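Local atomic coordinates of tetraacyldisaccharide 4'-kinase (Aquifex aeolicus, PDB entry 4ITL), a protein that probably transfers the gamma-phosphate of ATP to the 4'-position of a tetraacyldisaccharide 1-phosphate, the last step of lipid IVA biosynthesis. Residues A[30-35]-A[143-148]; A[68-73]-A[117-122]; A[225-230]-A[272-277]. All coordinates share one frame; numbering follows the deposited sequence.

Interaction 1 (A[30-35]-A[143-148]); sequences KIKKLP and HRKLHR
Lys32 grips the 143-148 loop through both polar atoms of its backbone. Its N donates to Lys145 O at 2.7 Å. Its O accepts from His147 N at 2.8 Å, with an N-H...O angle of 168°. The two bonds make a single beta bridge, with Leu146 opposite Lys32. On the tight side, Leu146 CD1 packs against Lys32 O and meets Leu34 CG at 4.0 Å. The CB of Leu146 starts out away from 30-35, but CG lies anti to the backbone N (chi1 177°), and the CD1 branch reaches back to Leu34. A water continues the pairing: it accepts from Leu34 N and donates to His147 O.

The flanks are looser, and Ile31 and Lys33 are exposed to solvent. Ile31 lays CG2 near Arg144 O and 3.6 Å from His147 N. Lys33 runs alongside His147 and places CD over one face of the imidazole, a CH-pi contact 4.2 Å from the ring centroid. Asp149 holds the ring at NE2. On another flank, Lys32 and Lys145 run side by side, their NZ atoms 4.8 Å apart. Asp118 gives Lys32 a long, weak ion pair.

Leu34 and Leu146 face strand 134-137 through Phe135 and Leu137. Ile31 and Lys145 rest on Tyr24 of helix 11-25. The bridge joins the loop between helix 11-25 and strand 38-43 to the loop between strands 134-137 and 150-155.

Interaction 2 (A[68-73]-A[117-122]); sequences CILSRG and EDRYKG
Leu70 points toward the start of helix 119-130 from the end of strand 67-71. Its CB meets Arg119 CG at 4.0 Å. Its two methyls take different parts of the helix backbone: CD1 lies 3.5 Å from Arg119 O, and CD2 lies 3.9 Å from Gly122 C. Gly122 has no side chain, so the leucine comes close to the helix main chain. The carbonyl of Leu70 is linked to Arg119 by a water, which donates to Leu70 O and accepts from Arg119 NE at 2.8 Å.

Ser71 turns away from the helix. Its OG accepts from Gly73 N, an ST turn that bends the chain just after the strand.

Arg72 then lies across both Glu117 and Arg119. Its side chain is poorly ordered, so its contacts are approximate. CG and CD lie against the Glu117 carboxylate. The charged ends of this pair stay apart, with Arg72 NE 4.0 Å from Glu117 OE2, beyond a salt bridge. A second water donates to both Arg72 O and Glu117 OE1. Arg72 CB sits over one face of the Arg119 guanidinium, 4.0 Å above its plane. Arg72 NH2 comes within about 3.6 Å of Arg119 NH2, a like-charge approach, with the guanidinium planes 76° apart. Arg119 NH1 reaches back in its own plane to Glu117 O, which helps fix its rotation.

This is strand-helix packing in a P-loop-type kinase. The Arg72 side chain is about 7 Å from both the bound ATP analogue and the side chain of Lys51, which is predicted to bind ATP. Asp118 is the N-cap of helix 119-130. Strand 67-71 runs between strands 112-115 and 134-137. Leu70 touches Val114, Phe135 and Leu137, and Arg119 also touches Leu137, so the start of the helix covers this face of the strands.

Interaction 3 (A[225-230]-A[272-277]); sequences KEREVI and GEIYLT
Strands 229-234 and 275-277 pair in parallel here. Ile230 bridges Tyr275. Ile230 N donates to Ile274 O at 2.9 Å, and Leu276 N donates to Ile230 O at 3.0 Å. Ile230 therefore uses both its backbone atoms on the residues flanking Tyr275.

Ile230 and Tyr275 send their side chains to the same face and run alongside each other, with CG2 of Ile230 3.8 Å from CE1 of the Tyr275 ring. Tyr275 OH is held elsewhere, by Glu270 N. The CD1 methyl of Ile230 packs on Glu273, whose carboxylate pairs with Lys253. Val229 splits its branches: CG1 meets Ile274 CG2, and CG2 meets Leu276 CB at 4.1 Å.

Arg227 crosses Ile274 at about a right angle. Bends at chi2 (-64°) and chi3 (-84°) fold its chain so that Ile274 CG1 lies over one guanidinium face, offset toward the rim, 3.3 Å from the plane. At the edge, Arg227 NH2 donates in the guanidinium plane to Gly272 O at 3.3 Å.

Strand 229-234 also pairs with 252-258, and 275-277 with 291-300, all parallel. The contact is ordinary parallel-sheet pairing, central to this four-strand run.

In the fold
Interactions 1 and 2 are neighbours, with centres about 12 Å apart. Interaction 2 is nested along the chain inside the loop closed by interaction 1. They meet where Lys32 approaches Asp118, the N-cap of helix 119-130, and both pack near strand 134-137. Interaction 3 follows in sequence and lies on the opposite side of the chain's centre, its centre about 47 Å from that of interaction 1 and about 38 Å from that of interaction 2. The bound ATP analogue lies about 7 Å from the Arg72 side chain of interaction 2 and about 8 Å from that of Leu276 in interaction 3. The nucleotide thus sits between these two parts of the fold, while interaction 1 lies away from the annotated sites.

Interaction 1 (A[30-35]-A[143-148])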
loop_
_atom_site.group_PDB
_atom_site.type_symbol
_atom_site.label_atom_id
_atom_site.label_comp_id
_atom_site.label_asym_id
_atom_site.label_seq_id
_atom_site.Cartn_x
_atom_site.Cartn_y
_atom_site.Cartn_z
ATOM N N LYS A 30 7.029 0.032 -25.685
ATOM C CA LYS A 30 7.016 1.444 -25.393
ATOM C C LYS A 30 6.939 1.702 -23.904
ATOM O O LYS A 30 6.156 1.071 -23.160
ATOM C CB LYS A 30 5.868 2.184 -26.077
ATOM C CG LYS A 30 6.104 3.679 -25.984
ATOM C CD LYS A 30 5.387 4.493 -27.020
ATOM C CE LYS A 30 3.872 4.536 -26.812
ATOM N NZ LYS A 30 3.280 5.562 -27.729
ATOM N N ILE A 31 7.755 2.657 -23.491
ATOM C CA ILE A 31 7.702 3.190 -22.161
ATOM C C ILE A 31 7.307 4.648 -22.300
ATOM O O ILE A 31 8.043 5.409 -22.870
ATOM C CB ILE A 31 9.062 3.082 -21.500
ATOM C CG1 ILE A 31 9.459 1.614 -21.356
ATOM C CG2 ILE A 31 9.019 3.709 -20.127
ATOM C CD1 ILE A 31 10.845 1.434 -20.856
ATOM N N LYS A 32 6.137 5.026 -21.802
ATOM C CA LYS A 32 5.634 6.391 -21.970
ATOM C C LYS A 32 6.069 7.289 -20.815
ATOM O O LYS A 32 6.366 6.825 -19.711
ATOM C CB LYS A 32 4.102 6.396 -22.019
ATOM C CG LYS A 32 3.451 5.439 -23.032
ATOM C CD LYS A 32 1.936 5.733 -23.145
ATOM C CE LYS A 32 1.075 4.473 -23.218
ATOM N NZ LYS A 32 0.144 4.187 -22.018
ATOM N N LYS A 33 6.070 8.592 -21.039
ATOM C CA LYS A 33 6.587 9.507 -20.027
ATOM C C LYS A 33 5.673 10.680 -19.756
ATOM O O LYS A 33 5.269 11.396 -20.672
ATOM C CB LYS A 33 7.962 10.025 -20.433
ATOM C CG LYS A 33 8.551 10.990 -19.419
ATOM C CD LYS A 33 10.068 11.008 -19.440
ATOM C CE LYS A 33 10.620 12.257 -18.753
ATOM N NZ LYS A 33 10.083 12.501 -17.379
ATOM N N LEU A 34 5.350 10.856 -18.474
ATOM C CA LEU A 34 4.592 12.000 -18.012
ATOM C C LEU A 34 5.540 13.172 -17.838
ATOM O O LEU A 34 6.696 12.995 -17.491
ATOM C CB LEU A 34 3.910 11.704 -16.681
ATOM C CG LEU A 34 2.729 10.746 -16.759
ATOM C CD1 LEU A 34 2.280 10.243 -15.369
ATOM C CD2 LEU A 34 1.590 11.447 -17.521
ATOM N N PRO A 35 5.035 14.380 -18.068
ATOM C CA PRO A 35 5.827 15.607 -17.987
ATOM C C PRO A 35 6.029 16.155 -16.585
ATOM O O PRO A 35 6.449 17.288 -16.460
ATOM C CB PRO A 35 5.027 16.583 -18.858
ATOM C CG PRO A 35 3.611 16.108 -18.747
ATOM C CD PRO A 35 3.690 14.610 -18.630
ATOM N N HIS A 143 4.512 -2.215 -13.690
ATOM C CA HIS A 143 3.921 -1.358 -14.712
ATOM C C HIS A 143 4.982 -0.589 -15.497
ATOM O O HIS A 143 5.075 0.629 -15.419
ATOM C CB HIS A 143 2.940 -0.374 -14.085
ATOM C CG HIS A 143 1.914 0.144 -15.039
ATOM N ND1 HIS A 143 0.941 -0.656 -15.591
ATOM C CD2 HIS A 143 1.709 1.383 -15.539
ATOM C CE1 HIS A 143 0.179 0.067 -16.389
ATOM N NE2 HIS A 143 0.623 1.309 -16.372
ATOM N N ARG A 144 5.757 -1.327 -16.276
ATOM C CA ARG A 144 6.962 -0.808 -16.916
ATOM C C ARG A 144 6.661 0.269 -17.952
ATOM O O ARG A 144 7.489 1.121 -18.232
ATOM C CB ARG A 144 7.761 -1.941 -17.535
ATOM C CG ARG A 144 8.532 -2.734 -16.502
ATOM C CD ARG A 144 10.024 -2.628 -16.722
ATOM N NE ARG A 144 10.603 -3.941 -16.902
ATOM C CZ ARG A 144 11.858 -4.155 -17.252
ATOM N NH1 ARG A 144 12.286 -5.390 -17.380
ATOM N NH2 ARG A 144 12.674 -3.140 -17.469
ATOM N N LYS A 145 5.476 0.210 -18.533
ATOM C CA LYS A 145 5.128 1.075 -19.638
ATOM C C LYS A 145 5.044 2.525 -19.192
ATOM O O LYS A 145 4.956 3.415 -20.022
ATOM C CB LYS A 145 3.832 0.625 -20.307
ATOM C CG LYS A 145 2.567 1.203 -19.712
ATOM C CD LYS A 145 1.362 0.346 -20.055
ATOM C CE LYS A 145 1.078 0.353 -21.545
ATOM N NZ LYS A 145 0.013 -0.614 -21.921
ATOM N N LEU A 146 5.014 2.769 -17.887
ATOM C CA LEU A 146 5.119 4.146 -17.411
ATOM C C LEU A 146 6.496 4.430 -16.831
ATOM O O LEU A 146 6.933 3.797 -15.871
ATOM C CB LEU A 146 4.025 4.499 -16.429
ATOM C CG LEU A 146 4.101 5.901 -15.834
ATOM C CD1 LEU A 146 3.960 6.931 -16.913
ATOM C CD2 LEU A 146 2.980 6.085 -14.780
ATOM N N HIS A 147 7.207 5.367 -17.456
ATOM C CA HIS A 147 8.496 5.824 -16.934
ATOM C C HIS A 147 8.369 6.293 -15.502
ATOM O O HIS A 147 7.436 6.992 -15.191
ATOM C CB HIS A 147 9.012 7.022 -17.757
ATOM C CG HIS A 147 10.268 7.611 -17.205
ATOM N ND1 HIS A 147 11.510 7.043 -17.414
ATOM C CD2 HIS A 147 10.474 8.669 -16.386
ATOM C CE1 HIS A 147 12.423 7.746 -16.775
ATOM N NE2 HIS A 147 11.821 8.739 -16.140
ATOM N N ARG A 148 9.318 5.928 -14.645
ATOM C CA ARG A 148 9.390 6.481 -13.321
ATOM C C ARG A 148 10.769 7.055 -13.135
ATOM O O ARG A 148 11.725 6.472 -13.570
ATOM C CB ARG A 148 9.071 5.442 -12.185
ATOM C CG ARG A 148 10.061 4.221 -12.002
ATOM C CD ARG A 148 10.027 3.218 -13.163
ATOM N NE ARG A 148 8.670 2.987 -13.645
ATOM C CZ ARG A 148 7.787 2.170 -13.071
ATOM N NH1 ARG A 148 8.109 1.456 -11.996
ATOM N NH2 ARG A 148 6.579 2.042 -13.596
HETATM O O HOH W 1 6.889 9.557 -16.365
#

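Interaction 2 (A[68-73]-A[117-122])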
loop_
_atom_site.group_PDB
_atom_site.type_symbol
_atom_site.label_atom_id
_atom_site.label_comp_id
_atom_site.label_asym_id
_atom_site.label_seq_id
_atom_site.Cartn_x
_atom_site.Cartn_y
_atom_site.Cartn_z
ATOM N N CYS A 68 -0.222 13.696 -6.356
ATOM C CA CYS A 68 -1.316 12.851 -6.811
ATOM C C CYS A 68 -0.855 11.406 -6.832
ATOM O O CYS A 68 0.231 11.072 -7.345
ATOM C CB CYS A 68 -1.797 13.287 -8.192
ATOM S SG CYS A 68 -3.175 12.362 -8.846
ATOM N N ILE A 69 -1.673 10.538 -6.246
ATOM C CA ILE A 69 -1.361 9.110 -6.191
ATOM C C ILE A 69 -2.107 8.483 -7.359
ATOM O O ILE A 69 -3.279 8.796 -7.573
ATOM C CB ILE A 69 -1.853 8.519 -4.886
ATOM C CG1 ILE A 69 -0.999 9.051 -3.739
ATOM C CG2 ILE A 69 -1.742 7.012 -4.908
ATOM C CD1 ILE A 69 -1.608 8.810 -2.380
ATOM N N LEU A 70 -1.406 7.690 -8.170
ATOM C CA LEU A 70 -2.015 6.945 -9.261
ATOM C C LEU A 70 -2.116 5.490 -8.906
ATOM O O LEU A 70 -1.091 4.793 -8.676
ATOM C CB LEU A 70 -1.215 7.082 -10.561
ATOM C CG LEU A 70 -1.035 8.497 -11.072
ATOM C CD1 LEU A 70 -0.066 8.404 -12.286
ATOM C CD2 LEU A 70 -2.355 9.177 -11.391
ATOM N N SER A 71 -3.355 5.016 -8.870
ATOM C CA SER A 71 -3.646 3.721 -8.324
ATOM C C SER A 71 -4.471 2.970 -9.348
ATOM O O SER A 71 -5.103 3.560 -10.227
ATOM C CB SER A 71 -4.391 3.935 -6.978
ATOM O OG SER A 71 -4.710 2.704 -6.373
ATOM N N ARG A 72 -4.356 1.649 -9.331
ATOM C CA ARG A 72 -5.292 0.759 -10.015
ATOM C C ARG A 72 -6.711 0.773 -9.441
ATOM O O ARG A 72 -7.674 0.658 -10.185
ATOM C CB ARG A 72 -4.748 -0.662 -10.075
ATOM C CG ARG A 72 -5.144 -1.406 -11.333
ATOM C CD ARG A 72 -4.161 -2.519 -11.634
ATOM N NE ARG A 72 -4.052 -3.450 -10.511
ATOM C CZ ARG A 72 -2.919 -3.960 -10.032
ATOM N NH1 ARG A 72 -2.973 -4.796 -9.003
ATOM N NH2 ARG A 72 -1.735 -3.658 -10.560
ATOM N N GLY A 73 -6.835 0.910 -8.124
ATOM C CA GLY A 73 -8.094 0.659 -7.438
ATOM C C GLY A 73 -8.698 -0.730 -7.540
ATOM O O GLY A 73 -9.771 -0.912 -8.105
ATOM N N GLU A 117 -6.460 1.759 -14.733
ATOM C CA GLU A 117 -5.646 0.594 -15.089
ATOM C C GLU A 117 -4.362 1.058 -15.793
ATOM O O GLU A 117 -3.244 0.592 -15.540
ATOM C CB GLU A 117 -6.441 -0.334 -15.997
ATOM C CG GLU A 117 -5.948 -1.764 -15.977
ATOM C CD GLU A 117 -6.037 -2.405 -14.595
ATOM O OE1 GLU A 117 -6.868 -1.967 -13.765
ATOM O OE2 GLU A 117 -5.266 -3.353 -14.335
ATOM N N ASP A 118 -4.543 2.039 -16.645
ATOM C CA ASP A 118 -3.434 2.620 -17.387
ATOM C C ASP A 118 -2.997 3.882 -16.655
ATOM O O ASP A 118 -3.686 4.914 -16.706
ATOM C CB ASP A 118 -3.884 2.941 -18.821
ATOM C CG ASP A 118 -2.716 3.120 -19.760
ATOM O OD1 ASP A 118 -2.636 2.379 -20.759
ATOM O OD2 ASP A 118 -1.865 3.991 -19.493
ATOM N N ARG A 119 -1.866 3.799 -15.957
ATOM C CA ARG A 119 -1.441 4.874 -15.065
ATOM C C ARG A 119 -1.129 6.157 -15.834
ATOM O O ARG A 119 -1.417 7.257 -15.332
ATOM C CB ARG A 119 -0.199 4.465 -14.292
ATOM C CG ARG A 119 -0.471 4.001 -12.940
ATOM C CD ARG A 119 -1.374 2.808 -12.971
ATOM N NE ARG A 119 -0.981 1.858 -11.945
ATOM C CZ ARG A 119 -1.130 0.545 -12.057
ATOM N NH1 ARG A 119 -1.694 0.019 -13.145
ATOM N NH2 ARG A 119 -0.696 -0.225 -11.084
ATOM N N TYR A 120 -0.516 6.009 -17.013
ATOM C CA TYR A 120 -0.194 7.161 -17.861
ATOM C C TYR A 120 -1.478 7.966 -18.127
ATOM O O TYR A 120 -1.526 9.188 -17.929
ATOM C CB TYR A 120 0.498 6.692 -19.149
ATOM C CG TYR A 120 0.812 7.797 -20.151
ATOM C CD1 TYR A 120 -0.019 8.037 -21.220
ATOM C CD2 TYR A 120 1.916 8.624 -19.976
ATOM C CE1 TYR A 120 0.267 9.073 -22.178
ATOM C CE2 TYR A 120 2.205 9.651 -20.884
ATOM C CZ TYR A 120 1.372 9.867 -21.969
ATOM O OH TYR A 120 1.679 10.890 -22.811
ATOM N N LYS A 121 -2.538 7.256 -18.519
ATOM C CA LYS A 121 -3.871 7.847 -18.731
ATOM C C LYS A 121 -4.406 8.545 -17.476
ATOM O O LYS A 121 -5.011 9.612 -17.543
ATOM C CB LYS A 121 -4.882 6.756 -19.106
ATOM C CG LYS A 121 -5.106 6.580 -20.566
ATOM C CD LYS A 121 -3.925 5.853 -21.203
ATOM C CE LYS A 121 -4.013 5.797 -22.779
ATOM N NZ LYS A 121 -2.722 5.360 -23.458
ATOM N N GLY A 122 -4.230 7.916 -16.324
ATOM C CA GLY A 122 -4.630 8.555 -15.085
ATOM C C GLY A 122 -3.862 9.845 -14.882
ATOM O O GLY A 122 -4.422 10.861 -14.451
HETATM O O HOH W 2 -0.281 2.205 -9.224
HETATM O O HOH W 3 -8.743 -0.158 -12.876
#

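Interaction 3 (A[225-230]-A[272-277])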
loop_
_atom_site.group_PDB
_atom_site.type_symbol
_atom_site.label_atom_id
_atom_site.label_comp_id
_atom_site.label_asym_id
_atom_site.label_seq_id
_atom_site.Cartn_x
_atom_site.Cartn_y
_atom_site.Cartn_z
ATOM N N LYS A 225 -8.678 -2.145 27.832
ATOM C CA LYS A 225 -8.131 -2.665 29.073
ATOM C C LYS A 225 -9.154 -3.497 29.798
ATOM O O LYS A 225 -10.265 -3.045 30.094
ATOM C CB LYS A 225 -7.653 -1.547 29.987
ATOM C CG LYS A 225 -7.470 -1.997 31.433
ATOM C CD LYS A 225 -6.698 -3.310 31.524
ATOM C CE LYS A 225 -6.101 -3.553 32.896
ATOM N NZ LYS A 225 -6.371 -4.954 33.342
ATOM N N GLU A 226 -8.743 -4.720 30.097
ATOM C CA GLU A 226 -9.573 -5.671 30.804
ATOM C C GLU A 226 -10.760 -6.015 29.953
ATOM O O GLU A 226 -11.826 -6.393 30.450
ATOM C CB GLU A 226 -10.027 -5.104 32.126
ATOM C CG GLU A 226 -10.449 -6.173 33.080
ATOM C CD GLU A 226 -10.241 -5.734 34.500
ATOM O OE1 GLU A 226 -9.428 -4.791 34.686
ATOM O OE2 GLU A 226 -10.884 -6.317 35.413
ATOM N N ARG A 227 -10.557 -5.861 28.657
ATOM C CA ARG A 227 -11.500 -6.323 27.688
ATOM C C ARG A 227 -10.745 -7.335 26.854
ATOM O O ARG A 227 -9.575 -7.162 26.568
ATOM C CB ARG A 227 -11.993 -5.147 26.848
ATOM C CG ARG A 227 -12.533 -3.984 27.690
ATOM C CD ARG A 227 -13.764 -4.382 28.491
ATOM N NE ARG A 227 -14.996 -4.291 27.708
ATOM C CZ ARG A 227 -15.584 -5.312 27.082
ATOM N NH1 ARG A 227 -15.068 -6.537 27.135
ATOM N NH2 ARG A 227 -16.705 -5.113 26.394
ATOM N N GLU A 228 -11.393 -8.440 26.556
ATOM C CA GLU A 228 -10.961 -9.313 25.495
ATOM C C GLU A 228 -11.739 -8.821 24.280
ATOM O O GLU A 228 -12.936 -8.526 24.396
ATOM C CB GLU A 228 -11.370 -10.747 25.796
ATOM C CG GLU A 228 -10.686 -11.368 26.947
ATOM C CD GLU A 228 -11.536 -12.462 27.568
ATOM O OE1 GLU A 228 -12.762 -12.247 27.740
ATOM O OE2 GLU A 228 -10.987 -13.540 27.873
ATOM N N VAL A 229 -11.075 -8.704 23.136
ATOM C CA VAL A 229 -11.712 -8.183 21.938
ATOM C C VAL A 229 -11.918 -9.303 20.940
ATOM O O VAL A 229 -11.308 -10.365 21.029
ATOM C CB VAL A 229 -10.854 -7.104 21.216
ATOM C CG1 VAL A 229 -10.555 -5.947 22.125
ATOM C CG2 VAL A 229 -9.576 -7.702 20.690
ATOM N N ILE A 230 -12.776 -9.052 19.968
ATOM C CA ILE A 230 -12.838 -9.902 18.815
ATOM C C ILE A 230 -12.137 -9.118 17.744
ATOM O O ILE A 230 -12.560 -8.018 17.416
ATOM C CB ILE A 230 -14.275 -10.209 18.411
ATOM C CG1 ILE A 230 -14.926 -11.051 19.502
ATOM C CG2 ILE A 230 -14.288 -10.932 17.077
ATOM C CD1 ILE A 230 -16.462 -10.918 19.601
ATOM N N GLY A 272 -22.467 -5.705 23.108
ATOM C CA GLY A 272 -21.631 -5.932 24.278
ATOM C C GLY A 272 -20.177 -6.256 23.945
ATOM O O GLY A 272 -19.336 -6.285 24.829
ATOM N N GLU A 273 -19.872 -6.497 22.673
ATOM C CA GLU A 273 -18.510 -6.921 22.300
ATOM C C GLU A 273 -17.720 -5.758 21.763
ATOM O O GLU A 273 -18.284 -4.816 21.230
ATOM C CB GLU A 273 -18.521 -8.033 21.238
ATOM C CG GLU A 273 -19.161 -9.328 21.724
ATOM C CD GLU A 273 -18.352 -10.022 22.825
ATOM O OE1 GLU A 273 -17.128 -9.800 22.920
ATOM O OE2 GLU A 273 -18.939 -10.799 23.598
ATOM N N ILE A 274 -16.403 -5.840 21.902
ATOM C CA ILE A 274 -15.497 -4.846 21.330
ATOM C C ILE A 274 -14.700 -5.507 20.218
ATOM O O ILE A 274 -14.141 -6.585 20.417
ATOM C CB ILE A 274 -14.475 -4.326 22.361
ATOM C CG1 ILE A 274 -15.159 -3.831 23.642
ATOM C CG2 ILE A 274 -13.633 -3.219 21.736
ATOM C CD1 ILE A 274 -15.890 -2.491 23.480
ATOM N N TYR A 275 -14.660 -4.844 19.065
ATOM C CA TYR A 275 -14.035 -5.353 17.861
ATOM C C TYR A 275 -12.838 -4.500 17.513
ATOM O O TYR A 275 -12.895 -3.267 17.629
ATOM C CB TYR A 275 -15.021 -5.299 16.706
ATOM C CG TYR A 275 -16.157 -6.264 16.849
ATOM C CD1 TYR A 275 -16.033 -7.567 16.394
ATOM C CD2 TYR A 275 -17.359 -5.885 17.452
ATOM C CE1 TYR A 275 -17.086 -8.480 16.542
ATOM C CE2 TYR A 275 -18.406 -6.783 17.597
ATOM C CZ TYR A 275 -18.260 -8.077 17.139
ATOM O OH TYR A 275 -19.287 -8.978 17.270
ATOM N N LEU A 276 -11.747 -5.168 17.152
ATOM C CA LEU A 276 -10.508 -4.514 16.768
ATOM C C LEU A 276 -10.060 -4.974 15.386
ATOM O O LEU A 276 -10.001 -6.163 15.102
ATOM C CB LEU A 276 -9.410 -4.802 17.789
ATOM C CG LEU A 276 -8.085 -4.073 17.587
ATOM C CD1 LEU A 276 -8.215 -2.597 17.901
ATOM C CD2 LEU A 276 -6.995 -4.703 18.429
ATOM N N THR A 277 -9.733 -4.007 14.543
ATOM C CA THR A 277 -9.569 -4.224 13.111
ATOM C C THR A 277 -8.576 -3.203 12.582
ATOM O O THR A 277 -7.937 -2.509 13.362
ATOM C CB THR A 277 -10.901 -4.151 12.350
ATOM O OG1 THR A 277 -10.721 -4.664 11.029
ATOM C CG2 THR A 277 -11.411 -2.739 12.282
HETATM O O HOH W 4 -15.500 -8.048 23.235
#